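Local coordinates for tryptophan synthase alpha chain (Aquifex aeolicus, PDB 2EKC), which probably cleaves indoleglycerol phosphate to indole and glyceraldehyde 3-phosphate, the alpha-subunit half of the last step of tryptophan biosynthesis, at residues A[159-163]-A[200-204]; A[27-32]-A[241-246]. One frame throughout, in Å; residues are numbered along the deposited sequence.

Contact 1: A[159-163]-A[200-204]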
ATOM      1  N   THR A 159      12.334   8.918 -15.405  1.00 18.94           N
ATOM      2  CA  THR A 159      13.601   9.523 -15.798  1.00 19.31           C
ATOM      3  C   THR A 159      14.476   9.728 -14.568  1.00 19.32           C
ATOM      4  O   THR A 159      13.988   9.668 -13.440  1.00 18.29           O
ATOM      5  CB  THR A 159      13.381  10.890 -16.453  1.00 18.51           C
ATOM      6  OG1 THR A 159      12.829  11.788 -15.485  1.00 17.31           O
ATOM      7  CG2 THR A 159      12.424  10.771 -17.632  1.00 19.59           C
ATOM      8  N   ARG A 160      15.766   9.973 -14.785  1.00 20.00           N
ATOM      9  CA  ARG A 160      16.682  10.194 -13.673  1.00 21.34           C
ATOM     10  C   ARG A 160      16.255  11.423 -12.886  1.00 20.06           C
ATOM     11  O   ARG A 160      16.335  11.434 -11.661  1.00 20.82           O
ATOM     12  CB  ARG A 160      18.121  10.372 -14.172  1.00 22.98           C
ATOM     13  CG  ARG A 160      18.730   9.116 -14.771  1.00 25.71           C
ATOM     14  CD  ARG A 160      20.204   9.324 -15.087  1.00 27.17           C
ATOM     15  NE  ARG A 160      21.010   9.512 -13.883  1.00 27.98           N
ATOM     16  CZ  ARG A 160      21.315   8.537 -13.029  1.00 29.59           C
ATOM     17  NH1 ARG A 160      20.881   7.302 -13.245  1.00 31.18           N
ATOM     18  NH2 ARG A 160      22.055   8.793 -11.960  1.00 28.25           N
ATOM     19  N   LYS A 161      15.804  12.459 -13.589  1.00 19.47           N
ATOM     20  CA  LYS A 161      15.356  13.676 -12.925  1.00 18.01           C
ATOM     21  C   LYS A 161      14.110  13.390 -12.093  1.00 18.70           C
ATOM     22  O   LYS A 161      13.959  13.912 -10.985  1.00 17.49           O
ATOM     23  CB  LYS A 161      15.051  14.778 -13.946  1.00 19.59           C
ATOM     24  CG  LYS A 161      16.289  15.436 -14.544  1.00 23.55           C
ATOM     25  CD  LYS A 161      15.910  16.547 -15.517  1.00 23.72           C
ATOM     26  CE  LYS A 161      17.145  17.187 -16.133  1.00 26.66           C
ATOM     27  NZ  LYS A 161      16.786  18.214 -17.151  1.00 26.32           N
ATOM     28  N   ARG A 162      13.217  12.560 -12.626  1.00 17.26           N
ATOM     29  CA  ARG A 162      11.996  12.218 -11.903  1.00 18.14           C
ATOM     30  C   ARG A 162      12.350  11.446 -10.637  1.00 18.94           C
ATOM     31  O   ARG A 162      11.750  11.656  -9.585  1.00 19.76           O
ATOM     32  CB  ARG A 162      11.066  11.371 -12.780  1.00 17.83           C
ATOM     33  CG  ARG A 162       9.735  10.996 -12.110  1.00 18.86           C
ATOM     34  CD  ARG A 162       9.012  12.231 -11.591  1.00 18.91           C
ATOM     35  NE  ARG A 162       9.018  13.305 -12.581  1.00 21.61           N
ATOM     36  CZ  ARG A 162       8.592  14.542 -12.348  1.00 23.58           C
ATOM     37  NH1 ARG A 162       8.114  14.870 -11.153  1.00 22.52           N
ATOM     38  NH2 ARG A 162       8.667  15.460 -13.302  1.00 18.70           N
ATOM     39  N   ILE A 163      13.327  10.550 -10.749  1.00 19.60           N
ATOM     40  CA  ILE A 163      13.760   9.751  -9.611  1.00 19.17           C
ATOM     41  C   ILE A 163      14.231  10.636  -8.469  1.00 19.72           C
ATOM     42  O   ILE A 163      13.922  10.372  -7.308  1.00 18.22           O
ATOM     43  CB  ILE A 163      14.905   8.786  -9.999  1.00 20.70           C
ATOM     44  CG1 ILE A 163      14.353   7.643 -10.852  1.00 20.24           C
ATOM     45  CG2 ILE A 163      15.578   8.236  -8.742  1.00 20.98           C
ATOM     46  CD1 ILE A 163      15.400   6.611 -11.242  1.00 22.12           C
ATOM     47  N   GLU A 200      19.203   2.212 -10.601  1.00 21.77           N
ATOM     48  CA  GLU A 200      19.457   3.636 -10.820  1.00 22.30           C
ATOM     49  C   GLU A 200      18.990   4.376  -9.579  1.00 22.48           C
ATOM     50  O   GLU A 200      19.683   5.247  -9.049  1.00 21.87           O
ATOM     51  CB  GLU A 200      18.664   4.163 -12.018  1.00 23.52           C
ATOM     52  CG  GLU A 200      19.305   3.945 -13.371  1.00 26.01           C
ATOM     53  CD  GLU A 200      18.568   4.686 -14.474  1.00 29.88           C
ATOM     54  OE1 GLU A 200      17.485   4.222 -14.885  1.00 28.70           O
ATOM     55  OE2 GLU A 200      19.069   5.743 -14.920  1.00 30.89           O
ATOM     56  N   TYR A 201      17.789   4.022  -9.131  1.00 22.70           N
ATOM     57  CA  TYR A 201      17.185   4.623  -7.949  1.00 21.72           C
ATOM     58  C   TYR A 201      18.147   4.508  -6.767  1.00 21.32           C
ATOM     59  O   TYR A 201      18.338   5.467  -6.021  1.00 20.06           O
ATOM     60  CB  TYR A 201      15.866   3.910  -7.633  1.00 20.89           C
ATOM     61  CG  TYR A 201      15.237   4.265  -6.304  1.00 18.75           C
ATOM     62  CD1 TYR A 201      14.404   5.377  -6.169  1.00 20.19           C
ATOM     63  CD2 TYR A 201      15.453   3.467  -5.183  1.00 19.49           C
ATOM     64  CE1 TYR A 201      13.795   5.680  -4.942  1.00 20.68           C
ATOM     65  CE2 TYR A 201      14.853   3.757  -3.960  1.00 19.49           C
ATOM     66  CZ  TYR A 201      14.026   4.859  -3.845  1.00 20.71           C
ATOM     67  OH  TYR A 201      13.415   5.117  -2.641  1.00 20.31           O
ATOM     68  N   ARG A 202      18.753   3.335  -6.609  1.00 22.37           N
ATOM     69  CA  ARG A 202      19.694   3.098  -5.515  1.00 24.67           C
ATOM     70  C   ARG A 202      20.833   4.104  -5.548  1.00 25.37           C
ATOM     71  O   ARG A 202      21.317   4.543  -4.506  1.00 25.37           O
ATOM     72  CB  ARG A 202      20.283   1.689  -5.604  1.00 24.76           C
ATOM     73  CG  ARG A 202      19.272   0.563  -5.459  1.00 26.43           C
ATOM     74  CD  ARG A 202      18.578   0.614  -4.118  1.00 25.21           C
ATOM     75  NE  ARG A 202      17.797  -0.596  -3.871  1.00 26.68           N
ATOM     76  CZ  ARG A 202      17.058  -0.793  -2.784  1.00 25.64           C
ATOM     77  NH1 ARG A 202      16.998   0.142  -1.844  1.00 25.02           N
ATOM     78  NH2 ARG A 202      16.373  -1.919  -2.642  1.00 24.64           N
ATOM     79  N   GLU A 203      21.255   4.449  -6.760  1.00 26.93           N
ATOM     80  CA  GLU A 203      22.340   5.399  -6.983  1.00 28.79           C
ATOM     81  C   GLU A 203      21.971   6.798  -6.498  1.00 28.89           C
ATOM     82  O   GLU A 203      22.825   7.557  -6.040  1.00 30.25           O
ATOM     83  CB  GLU A 203      22.662   5.481  -8.483  1.00 30.94           C
ATOM     84  CG  GLU A 203      23.140   4.182  -9.124  1.00 33.76           C
ATOM     85  CD  GLU A 203      23.271   4.289 -10.640  1.00 37.12           C
ATOM     86  OE1 GLU A 203      23.912   5.247 -11.122  1.00 39.70           O
ATOM     87  OE2 GLU A 203      22.737   3.413 -11.354  1.00 37.89           O
ATOM     88  N   LEU A 204      20.687   7.129  -6.602  1.00 27.55           N
ATOM     89  CA  LEU A 204      20.203   8.453  -6.241  1.00 26.39           C
ATOM     90  C   LEU A 204      19.384   8.549  -4.967  1.00 25.87           C
ATOM     91  O   LEU A 204      19.129   9.650  -4.485  1.00 23.83           O
ATOM     92  CB  LEU A 204      19.360   9.000  -7.392  1.00 26.68           C
ATOM     93  CG  LEU A 204      20.064   9.185  -8.737  1.00 27.71           C
ATOM     94  CD1 LEU A 204      19.038   9.283  -9.857  1.00 26.90           C
ATOM     95  CD2 LEU A 204      20.933  10.431  -8.676  1.00 28.26           C
TER
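Arg160 reaches from the first turn of helix 160-169 to Glu200, Glu203 and Leu204 at the end of helix 192-204. Both helices belong to the outer layer of a TIM barrel. Of the residues here, Arg160 buries the most surface against the other segment. Its CB continues into CG, and Arg160 CG passes 3.4 Å from Glu200 OE2. CD lies near the same oxygen. The chain then bends at chi3 (66°), and this turn carries the guanidinium over to the second helix. Arg160 NH1 donates to Glu200 OE2 at 2.9 Å, with an N-H...O angle of 145°, in a salt bridge. The oxygen lies close to the guanidinium plane, but the bond meets the carboxylate on its anti side. The other carboxylate oxygen, OE1, pairs with Lys197, so Glu200 has two cationic partners. Arg160 NH2 ends 3.7 Å from Leu204 CD1, which sits over one guanidinium face. Glu203 OE1 is near Arg160 NH2 too, at 4.1 Å, too far for a salt bridge.

Beneath this polar layer Ile163 supplies the buried apolar part. Its CD1 lies against Glu200 CB. The Tyr201 ring, which the CG2 branch meets, is anchored by its hydroxyl to Lys207 O and Thr174 OG1. The CG2 branch of Ile163 lies between the two helices, 4.0 Å from Tyr201 CD1 and 3.8 Å from Leu204 CD1.

Contact 2: A[27-32]-A[241-246]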
ATOM      1  N   TYR A  27     -15.230  -5.516   0.882  1.00 11.77           N
ATOM      2  CA  TYR A  27     -15.304  -6.558  -0.145  1.00 12.37           C
ATOM      3  C   TYR A  27     -14.892  -7.911   0.412  1.00 12.24           C
ATOM      4  O   TYR A  27     -13.804  -8.046   0.969  1.00 12.52           O
ATOM      5  CB  TYR A  27     -14.385  -6.236  -1.327  1.00 11.74           C
ATOM      6  CG  TYR A  27     -14.384  -7.330  -2.375  1.00 12.36           C
ATOM      7  CD1 TYR A  27     -15.480  -7.512  -3.223  1.00 10.99           C
ATOM      8  CD2 TYR A  27     -13.308  -8.211  -2.490  1.00 12.41           C
ATOM      9  CE1 TYR A  27     -15.507  -8.549  -4.161  1.00 12.02           C
ATOM     10  CE2 TYR A  27     -13.322  -9.256  -3.426  1.00 11.70           C
ATOM     11  CZ  TYR A  27     -14.427  -9.417  -4.256  1.00 12.70           C
ATOM     12  OH  TYR A  27     -14.449 -10.443  -5.173  1.00 12.08           O
ATOM     13  N   PRO A  28     -15.736  -8.943   0.241  1.00 13.53           N
ATOM     14  CA  PRO A  28     -17.040  -8.939  -0.430  1.00 13.93           C
ATOM     15  C   PRO A  28     -18.135  -8.266   0.401  1.00 15.01           C
ATOM     16  O   PRO A  28     -19.230  -8.010  -0.098  1.00 15.11           O
ATOM     17  CB  PRO A  28     -17.302 -10.423  -0.674  1.00 14.14           C
ATOM     18  CG  PRO A  28     -16.632 -11.071   0.492  1.00 14.39           C
ATOM     19  CD  PRO A  28     -15.326 -10.321   0.563  1.00 15.74           C
ATOM     20  N   ASP A  29     -17.817  -7.995   1.666  1.00 15.81           N
ATOM     21  CA  ASP A  29     -18.709  -7.322   2.614  1.00 16.95           C
ATOM     22  C   ASP A  29     -17.820  -6.872   3.771  1.00 17.14           C
ATOM     23  O   ASP A  29     -16.711  -7.383   3.924  1.00 16.70           O
ATOM     24  CB  ASP A  29     -19.825  -8.261   3.102  1.00 19.86           C
ATOM     25  CG  ASP A  29     -19.294  -9.506   3.795  1.00 20.69           C
ATOM     26  OD1 ASP A  29     -18.823  -9.405   4.944  1.00 21.10           O
ATOM     27  OD2 ASP A  29     -19.347 -10.590   3.183  1.00 22.56           O
ATOM     28  N   TYR A  30     -18.280  -5.914   4.573  1.00 16.74           N
ATOM     29  CA  TYR A  30     -17.456  -5.413   5.674  1.00 16.76           C
ATOM     30  C   TYR A  30     -16.904  -6.506   6.584  1.00 17.52           C
ATOM     31  O   TYR A  30     -15.693  -6.597   6.775  1.00 16.74           O
ATOM     32  CB  TYR A  30     -18.224  -4.400   6.532  1.00 17.45           C
ATOM     33  CG  TYR A  30     -17.335  -3.704   7.547  1.00 16.95           C
ATOM     34  CD1 TYR A  30     -16.594  -2.575   7.197  1.00 16.68           C
ATOM     35  CD2 TYR A  30     -17.196  -4.206   8.841  1.00 16.71           C
ATOM     36  CE1 TYR A  30     -15.734  -1.963   8.112  1.00 16.97           C
ATOM     37  CE2 TYR A  30     -16.336  -3.604   9.763  1.00 18.62           C
ATOM     38  CZ  TYR A  30     -15.609  -2.484   9.390  1.00 19.54           C
ATOM     39  OH  TYR A  30     -14.752  -1.894  10.292  1.00 21.73           O
ATOM     40  N   GLU A  31     -17.788  -7.331   7.143  1.00 18.40           N
ATOM     41  CA  GLU A  31     -17.374  -8.405   8.049  1.00 19.68           C
ATOM     42  C   GLU A  31     -16.292  -9.311   7.458  1.00 19.37           C
ATOM     43  O   GLU A  31     -15.263  -9.550   8.089  1.00 17.42           O
ATOM     44  CB  GLU A  31     -18.581  -9.252   8.457  1.00 25.78           C
ATOM     45  CG  GLU A  31     -18.231 -10.388   9.411  1.00 34.00           C
ATOM     46  CD  GLU A  31     -19.448 -11.177   9.875  1.00 38.22           C
ATOM     47  OE1 GLU A  31     -20.199 -11.682   9.011  1.00 39.88           O
ATOM     48  OE2 GLU A  31     -19.648 -11.296  11.105  1.00 40.80           O
ATOM     49  N   THR A  32     -16.529  -9.813   6.250  1.00 16.69           N
ATOM     50  CA  THR A  32     -15.564 -10.683   5.589  1.00 16.26           C
ATOM     51  C   THR A  32     -14.234  -9.968   5.355  1.00 15.23           C
ATOM     52  O   THR A  32     -13.172 -10.549   5.565  1.00 15.08           O
ATOM     53  CB  THR A  32     -16.111 -11.187   4.241  1.00 17.52           C
ATOM     54  OG1 THR A  32     -17.355 -11.865   4.452  1.00 17.57           O
ATOM     55  CG2 THR A  32     -15.121 -12.143   3.583  1.00 20.21           C
ATOM     56  N   ALA A 241     -10.365 -13.394  -1.021  1.00 13.69           N
ATOM     57  CA  ALA A 241     -11.326 -12.749  -0.135  1.00 13.35           C
ATOM     58  C   ALA A 241     -12.725 -12.772  -0.755  1.00 13.35           C
ATOM     59  O   ALA A 241     -13.727 -12.899  -0.044  1.00 14.81           O
ATOM     60  CB  ALA A 241     -10.894 -11.313   0.144  1.00 14.42           C
ATOM     61  N   GLY A 242     -12.787 -12.662  -2.079  1.00 13.02           N
ATOM     62  CA  GLY A 242     -14.062 -12.671  -2.776  1.00 13.13           C
ATOM     63  C   GLY A 242     -14.909 -13.912  -2.541  1.00 15.17           C
ATOM     64  O   GLY A 242     -16.139 -13.843  -2.579  1.00 14.53           O
ATOM     65  N   GLN A 243     -14.256 -15.050  -2.312  1.00 14.48           N
ATOM     66  CA  GLN A 243     -14.954 -16.306  -2.055  1.00 15.30           C
ATOM     67  C   GLN A 243     -14.881 -16.647  -0.570  1.00 15.55           C
ATOM     68  O   GLN A 243     -15.129 -17.782  -0.181  1.00 17.44           O
ATOM     69  CB  GLN A 243     -14.319 -17.455  -2.839  1.00 15.06           C
ATOM     70  CG  GLN A 243     -14.437 -17.368  -4.348  1.00 16.17           C
ATOM     71  CD  GLN A 243     -13.772 -18.556  -5.031  1.00 17.65           C
ATOM     72  OE1 GLN A 243     -14.219 -19.695  -4.896  1.00 17.90           O
ATOM     73  NE2 GLN A 243     -12.692 -18.294  -5.752  1.00 13.30           N
ATOM     74  N   LYS A 244     -14.519 -15.665   0.248  1.00 15.37           N
ATOM     75  CA  LYS A 244     -14.406 -15.861   1.689  1.00 15.51           C
ATOM     76  C   LYS A 244     -13.453 -17.007   2.040  1.00 15.68           C
ATOM     77  O   LYS A 244     -13.652 -17.708   3.032  1.00 16.33           O
ATOM     78  CB  LYS A 244     -15.793 -16.131   2.291  1.00 17.82           C
ATOM     79  CG  LYS A 244     -16.813 -15.047   1.972  1.00 18.12           C
ATOM     80  CD  LYS A 244     -18.186 -15.377   2.531  1.00 21.82           C
ATOM     81  CE  LYS A 244     -19.211 -14.334   2.109  1.00 24.21           C
ATOM     82  NZ  LYS A 244     -20.581 -14.668   2.586  1.00 29.95           N
ATOM     83  N   LYS A 245     -12.417 -17.193   1.226  1.00 14.86           N
ATOM     84  CA  LYS A 245     -11.436 -18.250   1.466  1.00 14.84           C
ATOM     85  C   LYS A 245     -10.334 -17.693   2.357  1.00 15.34           C
ATOM     86  O   LYS A 245      -9.190 -17.506   1.931  1.00 15.96           O
ATOM     87  CB  LYS A 245     -10.874 -18.751   0.131  1.00 12.61           C
ATOM     88  CG  LYS A 245     -11.927 -19.469  -0.713  1.00 12.58           C
ATOM     89  CD  LYS A 245     -11.489 -19.688  -2.170  1.00 16.12           C
ATOM     90  CE  LYS A 245     -10.429 -20.772  -2.300  1.00 18.17           C
ATOM     91  NZ  LYS A 245     -10.153 -21.095  -3.731  1.00 19.25           N
ATOM     92  N   ILE A 246     -10.704 -17.437   3.609  1.00 15.73           N
ATOM     93  CA  ILE A 246      -9.811 -16.858   4.603  1.00 17.63           C
ATOM     94  C   ILE A 246      -8.598 -17.711   4.950  1.00 18.81           C
ATOM     95  O   ILE A 246      -7.486 -17.192   5.089  1.00 16.73           O
ATOM     96  CB  ILE A 246     -10.586 -16.537   5.902  1.00 20.73           C
ATOM     97  CG1 ILE A 246     -11.834 -15.709   5.568  1.00 20.13           C
ATOM     98  CG2 ILE A 246      -9.688 -15.794   6.884  1.00 21.68           C
ATOM     99  CD1 ILE A 246     -11.560 -14.481   4.714  1.00 21.68           C
TER
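Pro28 and Tyr27 press on the backbone at Ala241 and Gly242, near the end of helix 235-242. This is the tight part of the contact. Pro28 CD lies only 3.1 Å from Ala241 O, and Pro28 CG is close to the same oxygen. The peptide bond before Pro28 is cis. Beside it, the phenol of Tyr27 reaches Gly242, with Tyr27 OH 3.3 Å from Gly242 CA. CE2 and CZ of the ring approach that carbon as well. The absence of a side chain at Gly242 leaves room for the hydroxyl. Further back, Tyr27 touches Val238 and also Ala67 and Val70 of helix 62-73.

Thr32 continues the packing with its methyl group. Thr32 CG2 stands anti to the backbone N (chi1 -57° for OG1) and meets Lys244 CG at 3.7 Å. The same torsion turns OG1 to Asp29, where Thr32 OG1 donates to Asp29 OD2 at 2.7 Å. Asp29 OD1 accepts from Thr32 N, also at 2.7 Å and nearly straight (173°). Both carboxylate oxygens are thus held.

The solvent side is looser. The exposed Lys244 runs out extended and crosses Thr32 at about a right angle. Lys244 NZ stays 4.3 Å from Asp29 OD2, beyond a salt bridge.

Two helix ends meet here. Asp29 is the N-cap of helix 30-42, and Lys244, with positive phi, is the C-prime residue of the Schellman motif that closes helix 235-242.

How the contacts relate
Both contacts lie in the outer part of the same barrel, on opposite sides of the chain's centre. Their centres are about 39 Å apart and they share no element. Each is partly buried. Contact 1 joins helices 160-169 and 192-204, which flank strand 174-177 in sequence. Contact 2 brings together the chain's early and late parts, across the junction where strands 18-24 and 230-233 close the barrel. Contact 1 sets a charged pair on the surface above apolar side chains. Contact 2 rests on side chains packed against backbone, and neither of its helix caps bonds to the other segment. Contact 1 lies away from the predicted active site; the Tyr27 side chain is about 12 Å from that of Asp60.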